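Long-range contact in protein Niban 2 (Homo sapiens, PDB 7CTP), which may help to suppress apoptosis and may promote melanoma cell invasion, as a cytoplasmic and membrane-associated member of the Niban family that carries a PH domain: residues A[190-195]-A[430-434]. Sequence-based numbering, arbitrary orientation.
Sequences IRHCNN and QRAQI
Q430 spends both ends of its amide on the last turn of helix 176-194. Its NE2 donates to the backbone carbonyl of R191, NE2 to O 2.9 Å, and the bond is nearly straight (170° at the hydrogen), lies in the carbonyl plane and uses a lone pair. The same carbonyl takes the helical bond from N195 N, so two donors hold R191 O where the helix ends and N195 leaves helical geometry. The other end, Q430 OE1, accepts from N194 ND2 at 3.1 Å, the donor standing above the carbonyl plane; N194 OD1 is satisfied by the backbone N of G120. A bend at chi2 (91°) turns the Q430 amide onto this helix end. The R191 side chain meets that of Q433 nearly at a right angle, its guanidinium side-on with OE1 in its plane, so that NE and NH1 converge on OE1 from one face of the carboxamide: NE lies 2.9 Å from OE1 and NH1 3.3 Å from it, the second bond being the more bent. Y405 makes a cation-pi contact with R191 and also accepts from Q433 NE2 through its carbonyl, while D188 forms a salt bridge with NH2. Helix 176-194 follows the last strand of the PH-domain sheet, as the C-terminal helix of that fold does, and here its end crosses helix 422-455 of the helical part at 96° between short axes 10.4 Å apart. Water 1 accepts from Q433 NE2, 3.0 Å to its O, and weakly from R191 NH1. With alanine in place of R191, Q433 OE1 would probably lose both of its donors and D188 its ion-pair mate. The aliphatic side of the contact is carried by I434, whose CD1 packs 3.8 Å from R191 CG and also touches the N195 side chain.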
ATOM      1  N   ILE A 190      -9.762   2.832  -3.355  1.00 19.89           N
ATOM      2  CA  ILE A 190      -8.373   3.295  -3.414  1.00 19.71           C
ATOM      3  C   ILE A 190      -7.501   2.472  -2.479  1.00 23.93           C
ATOM      4  O   ILE A 190      -6.401   2.033  -2.845  1.00 23.80           O
ATOM      5  CB  ILE A 190      -8.295   4.793  -3.074  1.00 19.24           C
ATOM      6  CG1 ILE A 190      -8.970   5.626  -4.166  1.00 19.31           C
ATOM      7  CG2 ILE A 190      -6.844   5.196  -2.851  1.00 20.26           C
ATOM      8  CD1 ILE A 190      -9.238   7.073  -3.737  1.00 21.39           C
ATOM      9  N   ARG A 191      -7.971   2.264  -1.245  1.00 22.38           N
ATOM     10  CA  ARG A 191      -7.186   1.502  -0.277  1.00 21.00           C
ATOM     11  C   ARG A 191      -6.944   0.087  -0.774  1.00 22.02           C
ATOM     12  O   ARG A 191      -5.830  -0.446  -0.645  1.00 21.96           O
ATOM     13  CB  ARG A 191      -7.911   1.484   1.070  1.00 26.03           C
ATOM     14  CG  ARG A 191      -7.169   0.802   2.212  1.00 24.04           C
ATOM     15  CD  ARG A 191      -8.089   0.677   3.446  1.00 22.63           C
ATOM     16  NE  ARG A 191      -8.583   1.980   3.900  1.00 23.54           N
ATOM     17  CZ  ARG A 191      -9.835   2.397   3.760  1.00 22.76           C
ATOM     18  NH1 ARG A 191     -10.177   3.605   4.193  1.00 28.36           N
ATOM     19  NH2 ARG A 191     -10.740   1.622   3.172  1.00 27.31           N
ATOM     20  N   HIS A 192      -7.973  -0.525  -1.367  1.00 23.21           N
ATOM     21  CA  HIS A 192      -7.856  -1.891  -1.865  1.00 23.01           C
ATOM     22  C   HIS A 192      -6.873  -1.967  -3.031  1.00 24.59           C
ATOM     23  O   HIS A 192      -5.985  -2.831  -3.054  1.00 23.96           O
ATOM     24  CB  HIS A 192      -9.238  -2.414  -2.268  1.00 24.89           C
ATOM     25  CG  HIS A 192      -9.244  -3.852  -2.688  1.00 26.22           C
ATOM     26  ND1 HIS A 192      -9.403  -4.887  -1.794  1.00 25.78           N
ATOM     27  CD2 HIS A 192      -9.093  -4.424  -3.907  1.00 30.99           C
ATOM     28  CE1 HIS A 192      -9.349  -6.039  -2.443  1.00 31.45           C
ATOM     29  NE2 HIS A 192      -9.168  -5.786  -3.728  1.00 30.64           N
ATOM     30  N   CYS A 193      -7.012  -1.062  -4.007  1.00 22.71           N
ATOM     31  CA  CYS A 193      -6.108  -1.066  -5.158  1.00 25.00           C
ATOM     32  C   CYS A 193      -4.684  -0.681  -4.779  1.00 22.68           C
ATOM     33  O   CYS A 193      -3.739  -1.155  -5.412  1.00 21.76           O
ATOM     34  CB  CYS A 193      -6.646  -0.152  -6.263  1.00 22.04           C
ATOM     35  SG  CYS A 193      -8.231  -0.692  -6.979  1.00 26.98           S
ATOM     36  N   ASN A 194      -4.504   0.168  -3.763  1.00 23.61           N
ATOM     37  CA  ASN A 194      -3.151   0.504  -3.313  1.00 21.27           C
ATOM     38  C   ASN A 194      -2.428  -0.717  -2.757  1.00 28.75           C
ATOM     39  O   ASN A 194      -1.205  -0.825  -2.878  1.00 24.74           O
ATOM     40  CB  ASN A 194      -3.188   1.595  -2.243  1.00 20.57           C
ATOM     41  CG  ASN A 194      -3.373   2.977  -2.821  1.00 21.50           C
ATOM     42  OD1 ASN A 194      -3.247   3.180  -4.028  1.00 22.47           O
ATOM     43  ND2 ASN A 194      -3.657   3.947  -1.951  1.00 22.71           N
ATOM     44  N   ASN A 195      -3.172  -1.644  -2.151  1.00 24.98           N
ATOM     45  CA  ASN A 195      -2.616  -2.837  -1.516  1.00 22.72           C
ATOM     46  C   ASN A 195      -2.376  -3.918  -2.572  1.00 26.06           C
ATOM     47  O   ASN A 195      -2.926  -5.020  -2.540  1.00 26.26           O
ATOM     48  CB  ASN A 195      -3.577  -3.293  -0.424  1.00 25.39           C
ATOM     49  CG  ASN A 195      -3.001  -4.371   0.477  1.00 32.04           C
ATOM     50  OD1 ASN A 195      -1.873  -4.258   0.963  1.00 28.18           O
ATOM     51  ND2 ASN A 195      -3.813  -5.400   0.755  1.00 27.81           N
ATOM     52  N   GLN A 430      -2.557   4.182   5.446  1.00 28.94           N
ATOM     53  CA  GLN A 430      -3.019   3.138   4.538  1.00 28.17           C
ATOM     54  C   GLN A 430      -2.680   1.757   5.084  1.00 31.36           C
ATOM     55  O   GLN A 430      -3.532   0.860   5.113  1.00 29.40           O
ATOM     56  CB  GLN A 430      -2.410   3.363   3.152  1.00 26.82           C
ATOM     57  CG  GLN A 430      -2.243   2.121   2.267  1.00 28.27           C
ATOM     58  CD  GLN A 430      -3.452   1.853   1.373  1.00 28.57           C
ATOM     59  OE1 GLN A 430      -4.147   2.780   0.932  1.00 32.86           O
ATOM     60  NE2 GLN A 430      -3.684   0.581   1.073  1.00 25.36           N
ATOM     61  N   ARG A 431      -1.442   1.576   5.554  1.00 27.82           N
ATOM     62  CA  ARG A 431      -1.037   0.267   6.059  1.00 28.49           C
ATOM     63  C   ARG A 431      -1.803  -0.095   7.324  1.00 27.64           C
ATOM     64  O   ARG A 431      -2.252  -1.235   7.470  1.00 28.66           O
ATOM     65  CB  ARG A 431       0.469   0.232   6.312  1.00 31.37           C
ATOM     66  CG  ARG A 431       1.295   0.489   5.064  1.00 41.36           C
ATOM     67  CD  ARG A 431       2.506  -0.419   4.965  1.00 55.05           C
ATOM     68  NE  ARG A 431       3.290  -0.129   3.766  1.00 56.95           N
ATOM     69  CZ  ARG A 431       4.573   0.222   3.782  1.00 54.89           C
ATOM     70  NH1 ARG A 431       5.210   0.465   2.638  1.00 47.76           N
ATOM     71  NH2 ARG A 431       5.217   0.324   4.941  1.00 39.01           N
ATOM     72  N   ALA A 432      -1.986   0.865   8.235  1.00 26.19           N
ATOM     73  CA  ALA A 432      -2.749   0.579   9.453  1.00 27.60           C
ATOM     74  C   ALA A 432      -4.177   0.148   9.129  1.00 26.96           C
ATOM     75  O   ALA A 432      -4.717  -0.771   9.761  1.00 24.89           O
ATOM     76  CB  ALA A 432      -2.753   1.799  10.377  1.00 25.78           C
ATOM     77  N   GLN A 433      -4.808   0.801   8.151  1.00 24.25           N
ATOM     78  CA  GLN A 433      -6.189   0.471   7.812  1.00 24.47           C
ATOM     79  C   GLN A 433      -6.285  -0.909   7.174  1.00 26.72           C
ATOM     80  O   GLN A 433      -7.232  -1.661   7.443  1.00 23.63           O
ATOM     81  CB  GLN A 433      -6.771   1.546   6.896  1.00 20.25           C
ATOM     82  CG  GLN A 433      -6.888   2.889   7.605  1.00 23.48           C
ATOM     83  CD  GLN A 433      -7.359   4.016   6.710  1.00 28.38           C
ATOM     84  OE1 GLN A 433      -7.204   3.972   5.488  1.00 25.45           O
ATOM     85  NE2 GLN A 433      -7.931   5.051   7.326  1.00 28.46           N
ATOM     86  N   ILE A 434      -5.303  -1.276   6.349  1.00 24.60           N
ATOM     87  CA  ILE A 434      -5.314  -2.617   5.763  1.00 25.57           C
ATOM     88  C   ILE A 434      -5.192  -3.676   6.856  1.00 22.84           C
ATOM     89  O   ILE A 434      -5.888  -4.701   6.826  1.00 26.94           O
ATOM     90  CB  ILE A 434      -4.203  -2.754   4.701  1.00 30.97           C
ATOM     91  CG1 ILE A 434      -4.635  -2.092   3.385  1.00 22.79           C
ATOM     92  CG2 ILE A 434      -3.859  -4.223   4.448  1.00 30.65           C
ATOM     93  CD1 ILE A 434      -5.843  -2.729   2.719  1.00 27.04           C
TER
HETATM   94  O   HOH W   1      -9.382   6.743   5.370  1.00 44.16           O